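Local coordinates for BILBO1_N domain-containing protein (Trypanosoma brucei equiperdum, PDB 7A1I) that is of unproven function but, as the ubiquitin-like N-terminal domain of a BILBO1-related protein, probably binds partner proteins of the trypanosome cytoskeleton, at residues A[6-11]-A[84-89]; A[19-24]-A[102-107]. One frame throughout, in Å; residues are numbered along the deposited sequence.

Contact 1. Residues A[6-11]-A[84-89]; sequences ISICVA and SQVYLF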
# COMPACT_ATOMS: atom_id res chain seq x y z
N ILE A 6 -9.63 -12.39 -2.71
CA ILE A 6 -8.33 -12.15 -2.09
C ILE A 6 -8.27 -10.69 -1.65
O ILE A 6 -8.53 -9.79 -2.45
CB ILE A 6 -7.19 -12.50 -3.06
CG1 ILE A 6 -7.13 -14.01 -3.28
CG2 ILE A 6 -5.86 -12.00 -2.53
CD1 ILE A 6 -6.07 -14.45 -4.28
N SER A 7 -7.94 -10.46 -0.38
CA SER A 7 -7.86 -9.11 0.16
C SER A 7 -6.40 -8.69 0.33
O SER A 7 -5.67 -9.30 1.12
CB SER A 7 -8.61 -9.04 1.49
OG SER A 7 -8.16 -7.95 2.28
N ILE A 8 -5.99 -7.63 -0.36
CA ILE A 8 -4.65 -7.07 -0.21
C ILE A 8 -4.79 -5.67 0.38
O ILE A 8 -5.57 -4.85 -0.14
CB ILE A 8 -3.90 -7.00 -1.55
CG1 ILE A 8 -3.93 -8.35 -2.31
CG2 ILE A 8 -2.46 -6.52 -1.31
CD1 ILE A 8 -2.99 -9.40 -1.77
N CYS A 9 -4.06 -5.39 1.45
CA CYS A 9 -3.97 -4.04 1.99
C CYS A 9 -2.68 -3.39 1.53
O CYS A 9 -1.65 -4.05 1.39
CB CYS A 9 -4.03 -4.02 3.52
SG CYS A 9 -5.58 -4.56 4.22
N VAL A 10 -2.76 -2.08 1.29
CA VAL A 10 -1.67 -1.28 0.76
C VAL A 10 -1.60 -0.01 1.59
O VAL A 10 -2.61 0.68 1.73
CB VAL A 10 -1.87 -0.93 -0.72
CG1 VAL A 10 -0.68 -0.17 -1.24
CG2 VAL A 10 -2.08 -2.24 -1.53
N ALA A 11 -0.43 0.26 2.18
CA ALA A 11 -0.31 1.44 3.04
C ALA A 11 0.82 2.32 2.52
O ALA A 11 1.65 1.89 1.71
CB ALA A 11 -0.07 1.06 4.51
N SER A 84 -2.42 -10.06 2.62
CA SER A 84 -1.10 -9.46 2.60
C SER A 84 -1.18 -7.97 2.91
O SER A 84 -2.17 -7.29 2.60
CB SER A 84 -0.43 -9.68 1.24
OG SER A 84 0.03 -11.02 1.12
N GLN A 85 -0.12 -7.46 3.54
CA GLN A 85 0.03 -6.03 3.80
C GLN A 85 1.20 -5.53 2.97
O GLN A 85 2.34 -6.00 3.15
CB GLN A 85 0.26 -5.73 5.29
CG GLN A 85 0.45 -4.25 5.57
CD GLN A 85 -0.85 -3.43 5.43
OE1 GLN A 85 -1.84 -3.70 6.12
NE2 GLN A 85 -0.86 -2.47 4.52
N VAL A 86 0.92 -4.61 2.08
CA VAL A 86 1.93 -3.96 1.25
C VAL A 86 2.20 -2.57 1.80
O VAL A 86 1.31 -1.91 2.35
CB VAL A 86 1.45 -3.91 -0.21
CG1 VAL A 86 2.36 -3.03 -1.06
CG2 VAL A 86 1.44 -5.34 -0.78
N TYR A 87 3.45 -2.12 1.65
CA TYR A 87 3.83 -0.75 1.97
C TYR A 87 4.55 -0.14 0.77
O TYR A 87 5.48 -0.75 0.24
CB TYR A 87 4.74 -0.66 3.21
CG TYR A 87 4.90 0.75 3.72
CD1 TYR A 87 6.03 1.51 3.41
CD2 TYR A 87 3.92 1.33 4.53
CE1 TYR A 87 6.18 2.82 3.89
CE2 TYR A 87 4.05 2.64 5.01
CZ TYR A 87 5.17 3.37 4.68
OH TYR A 87 5.30 4.66 5.17
N LEU A 88 4.13 1.06 0.39
CA LEU A 88 4.68 1.78 -0.76
C LEU A 88 5.52 2.95 -0.27
O LEU A 88 5.04 3.80 0.49
CB LEU A 88 3.56 2.28 -1.68
CG LEU A 88 2.63 1.18 -2.19
CD1 LEU A 88 1.54 1.74 -3.10
CD2 LEU A 88 3.43 0.07 -2.89
N PHE A 89 6.79 2.95 -0.67
CA PHE A 89 7.67 4.09 -0.45
C PHE A 89 7.47 5.10 -1.57
O PHE A 89 7.13 4.75 -2.70
CB PHE A 89 9.13 3.65 -0.37
CG PHE A 89 9.43 2.79 0.81
CD1 PHE A 89 9.47 3.35 2.09
CD2 PHE A 89 9.67 1.43 0.67
CE1 PHE A 89 9.73 2.57 3.20
CE2 PHE A 89 9.96 0.64 1.77
CZ PHE A 89 9.98 1.22 3.05
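Val-86 O is the best-held polar atom, gripped by two N-H donors about 30° above its carbonyl plane. Val-86 O takes Ala-11 N across the strands at 2.8 Å and Gln-85 NE2, from its own strand, at 3.1 Å. Gln-85 leaves the backbone with CG anti to N and then bends (chi2 72°), so its amide leans across toward strand 6-11. OE1 of Gln-85 comes 3.4 Å from Cys-9 CB, and its NE2 3.6 Å from Ala-11 CB. Parallel pairing continues on either side: Cys-9 N bonds to Ser-84 O, Val-86 N to Cys-9 O, and Leu-88 N to Ala-11 O. On the face turned to helix 32-50, Val-10 and Val-86 point the same way side by side, and Val-10 CG1 meets Leu-88 CD1 tightly at 3.5 Å. Ser-84, its OG bonded to Leu-81 O, ends this mainly aliphatic face. On the other, Tyr-87 CD2 packs 4.0 Å from Ala-11 CB. At the centre of the mixed sheet, the first strand of this ubiquitin-like fold thus lies parallel to 84-89. The two NE2 bonds, to Val-86 O and Asn-20 OD1 of a third strand, should fix the rotation of the Gln-85 amide.

Contact 2. Residues A[19-24]-A[102-107]; sequences VNLRFL and EPYEGE. With EDO (1,2-ethanediol), chain G.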
# COMPACT_ATOMS: atom_id res chain seq x y z
N VAL A 19 -1.51 5.77 6.01
CA VAL A 19 -2.84 5.55 5.45
C VAL A 19 -2.86 4.16 4.82
O VAL A 19 -1.95 3.81 4.06
CB VAL A 19 -3.22 6.59 4.39
CG1 VAL A 19 -4.60 6.28 3.81
CG2 VAL A 19 -3.19 7.97 4.97
N ASN A 20 -3.89 3.37 5.14
CA ASN A 20 -4.01 1.98 4.73
C ASN A 20 -5.32 1.80 3.97
O ASN A 20 -6.36 2.25 4.44
CB ASN A 20 -3.95 1.07 5.97
CG ASN A 20 -3.61 -0.36 5.63
OD1 ASN A 20 -3.14 -0.66 4.55
ND2 ASN A 20 -3.84 -1.26 6.57
N LEU A 21 -5.25 1.15 2.80
CA LEU A 21 -6.38 0.85 1.93
C LEU A 21 -6.50 -0.65 1.67
O LEU A 21 -5.49 -1.34 1.48
CB LEU A 21 -6.24 1.54 0.56
CG LEU A 21 -6.02 3.05 0.56
CD1 LEU A 21 -5.86 3.56 -0.86
CD2 LEU A 21 -7.18 3.74 1.26
N ARG A 22 -7.72 -1.16 1.61
CA ARG A 22 -7.97 -2.56 1.31
C ARG A 22 -8.56 -2.68 -0.09
O ARG A 22 -9.50 -1.96 -0.43
CB ARG A 22 -8.92 -3.19 2.33
CG ARG A 22 -8.84 -4.71 2.38
CD ARG A 22 -9.79 -5.37 1.41
NE ARG A 22 -11.18 -5.04 1.71
CZ ARG A 22 -11.94 -5.76 2.53
NH1 ARG A 22 -11.45 -6.83 3.12
NH2 ARG A 22 -13.20 -5.40 2.74
N PHE A 23 -8.02 -3.62 -0.88
CA PHE A 23 -8.53 -3.95 -2.20
C PHE A 23 -8.94 -5.42 -2.23
O PHE A 23 -8.23 -6.28 -1.71
CB PHE A 23 -7.47 -3.69 -3.29
CG PHE A 23 -7.11 -2.25 -3.43
CD1 PHE A 23 -5.94 -1.75 -2.88
CD2 PHE A 23 -7.95 -1.38 -4.12
CE1 PHE A 23 -5.61 -0.40 -3.00
CE2 PHE A 23 -7.64 -0.03 -4.24
CZ PHE A 23 -6.47 0.46 -3.69
N LEU A 24 -10.11 -5.68 -2.82
CA LEU A 24 -10.66 -7.02 -2.94
C LEU A 24 -10.59 -7.46 -4.40
O LEU A 24 -11.08 -6.76 -5.29
CB LEU A 24 -12.12 -7.06 -2.46
CG LEU A 24 -12.32 -6.96 -0.96
CD1 LEU A 24 -13.55 -6.13 -0.65
CD2 LEU A 24 -12.43 -8.35 -0.35
N GLU A 102 -5.93 0.30 10.67
CA GLU A 102 -6.96 -0.45 9.97
C GLU A 102 -7.20 0.21 8.61
O GLU A 102 -7.09 1.44 8.48
CB GLU A 102 -8.27 -0.44 10.75
CG GLU A 102 -8.18 -0.83 12.21
CD GLU A 102 -7.95 -2.31 12.43
OE1 GLU A 102 -7.47 -2.67 13.53
OE2 GLU A 102 -8.26 -3.10 11.52
N PRO A 103 -7.52 -0.56 7.59
CA PRO A 103 -7.68 0.02 6.25
C PRO A 103 -9.06 0.62 6.04
O PRO A 103 -10.07 0.12 6.54
CB PRO A 103 -7.47 -1.18 5.33
CG PRO A 103 -7.98 -2.35 6.15
CD PRO A 103 -7.57 -2.04 7.56
N TYR A 104 -9.10 1.69 5.24
CA TYR A 104 -10.32 2.06 4.56
C TYR A 104 -10.53 1.13 3.36
O TYR A 104 -9.60 0.46 2.90
CB TYR A 104 -10.25 3.49 4.03
CG TYR A 104 -9.96 4.57 5.04
CD1 TYR A 104 -10.81 4.80 6.11
CD2 TYR A 104 -8.82 5.35 4.92
CE1 TYR A 104 -10.55 5.80 7.03
CE2 TYR A 104 -8.55 6.35 5.83
CZ TYR A 104 -9.42 6.57 6.88
OH TYR A 104 -9.15 7.56 7.80
N GLU A 105 -11.74 1.15 2.81
CA GLU A 105 -11.98 0.51 1.52
C GLU A 105 -11.34 1.33 0.41
O GLU A 105 -11.57 2.53 0.29
CB GLU A 105 -13.48 0.38 1.28
CG GLU A 105 -14.18 -0.53 2.28
CD GLU A 105 -13.75 -1.98 2.17
OE1 GLU A 105 -13.23 -2.39 1.10
OE2 GLU A 105 -13.92 -2.71 3.17
N GLY A 106 -10.53 0.67 -0.44
CA GLY A 106 -9.83 1.41 -1.49
C GLY A 106 -10.65 1.66 -2.74
O GLY A 106 -10.37 2.62 -3.46
N GLU A 107 -11.67 0.84 -2.99
CA GLU A 107 -12.42 0.93 -4.24
C GLU A 107 -13.10 2.28 -4.47
O GLU A 107 -13.10 2.73 -5.63
CB GLU A 107 -13.45 -0.20 -4.32
CG GLU A 107 -13.82 -0.62 -5.75
CD GLU A 107 -14.79 0.33 -6.43
OE1 GLU A 107 -14.75 0.45 -7.68
OE2 GLU A 107 -15.61 0.96 -5.71
C1 EDO G . -10.55 2.32 9.10
O1 EDO G . -11.94 2.43 8.79
C2 EDO G . -10.14 3.51 9.96
O2 EDO G . -8.72 3.52 10.12
O HOH W 1 -6.31 3.72 7.03
O HOH W 2 -12.28 -2.03 -1.70
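Three backbone hydrogen bonds join the segments in parallel register. Tyr-104 N donates to Asn-20 O at 2.9 Å from above the carbonyl plane; Arg-22 N meets Tyr-104 O almost along the C=O axis; Gly-106 N reaches Arg-22 O in the carbonyl plane. The Asn-20 amide bonds outward, ND2 to Pro-101 O and OD1 to Gln-85 NE2. Water extends this pairing at both ends: one molecule links Asn-20 N to Glu-102 O, and another joins Arg-22 O, Glu-105 OE1 and Glu-107 N. A 1,2-ethanediol, probably from the crystallisation liquor, lies by Tyr-104 CE1, and its O2 donates to Glu-102 O at 3.1 Å. The short strand 104-105 thereby joins strand 17-25, second of the hairpin in this ubiquitin-like fold, as an edge of the sheet within the chain. The charged contact is a salt bridge, with Arg-22 NH2 2.8 Å from Glu-105 OE2. Its hydrogen bonds are weak, and the guanidinium and carboxylate planes stand 48° apart. Arg-22 starts with CG anti to N (chi1 -160°) and bends twice, carrying its head alongside Glu-105; Leu-24 CD1 lies on one guanidinium face, offset toward its rim. Apolar packing occupies both faces: Pro-103 CB and CG rest against Arg-22 CB, with Asn-20 beside the proline ring. Towards helix 32-50, Leu-21 CD2 touches Tyr-104 CB, and Phe-23 CE2 sits 3.8 Å from Gly-106 CA.

How the contacts relate
Both contacts pair parallel strands of one mixed sheet, and strands 6-14 and 17-25, which adjoin in sequence and in the sheet, connect them. Backbone bonds such as Val-10 N to Leu-21 O probably bridge the two. Contact 1 is central and largely buried, resting on main-chain bonds, one side-chain amide and aliphatic packing against helix 32-50. Contact 2 is partly exposed, towards the sheet edge, and adds a salt bridge, waters and a crystallisation diol, although Leu-21 and Phe-23 still face the same helix. Asn-20 serves both contacts, its two amide atoms facing strand 84-89 and the segment before strand 104-105.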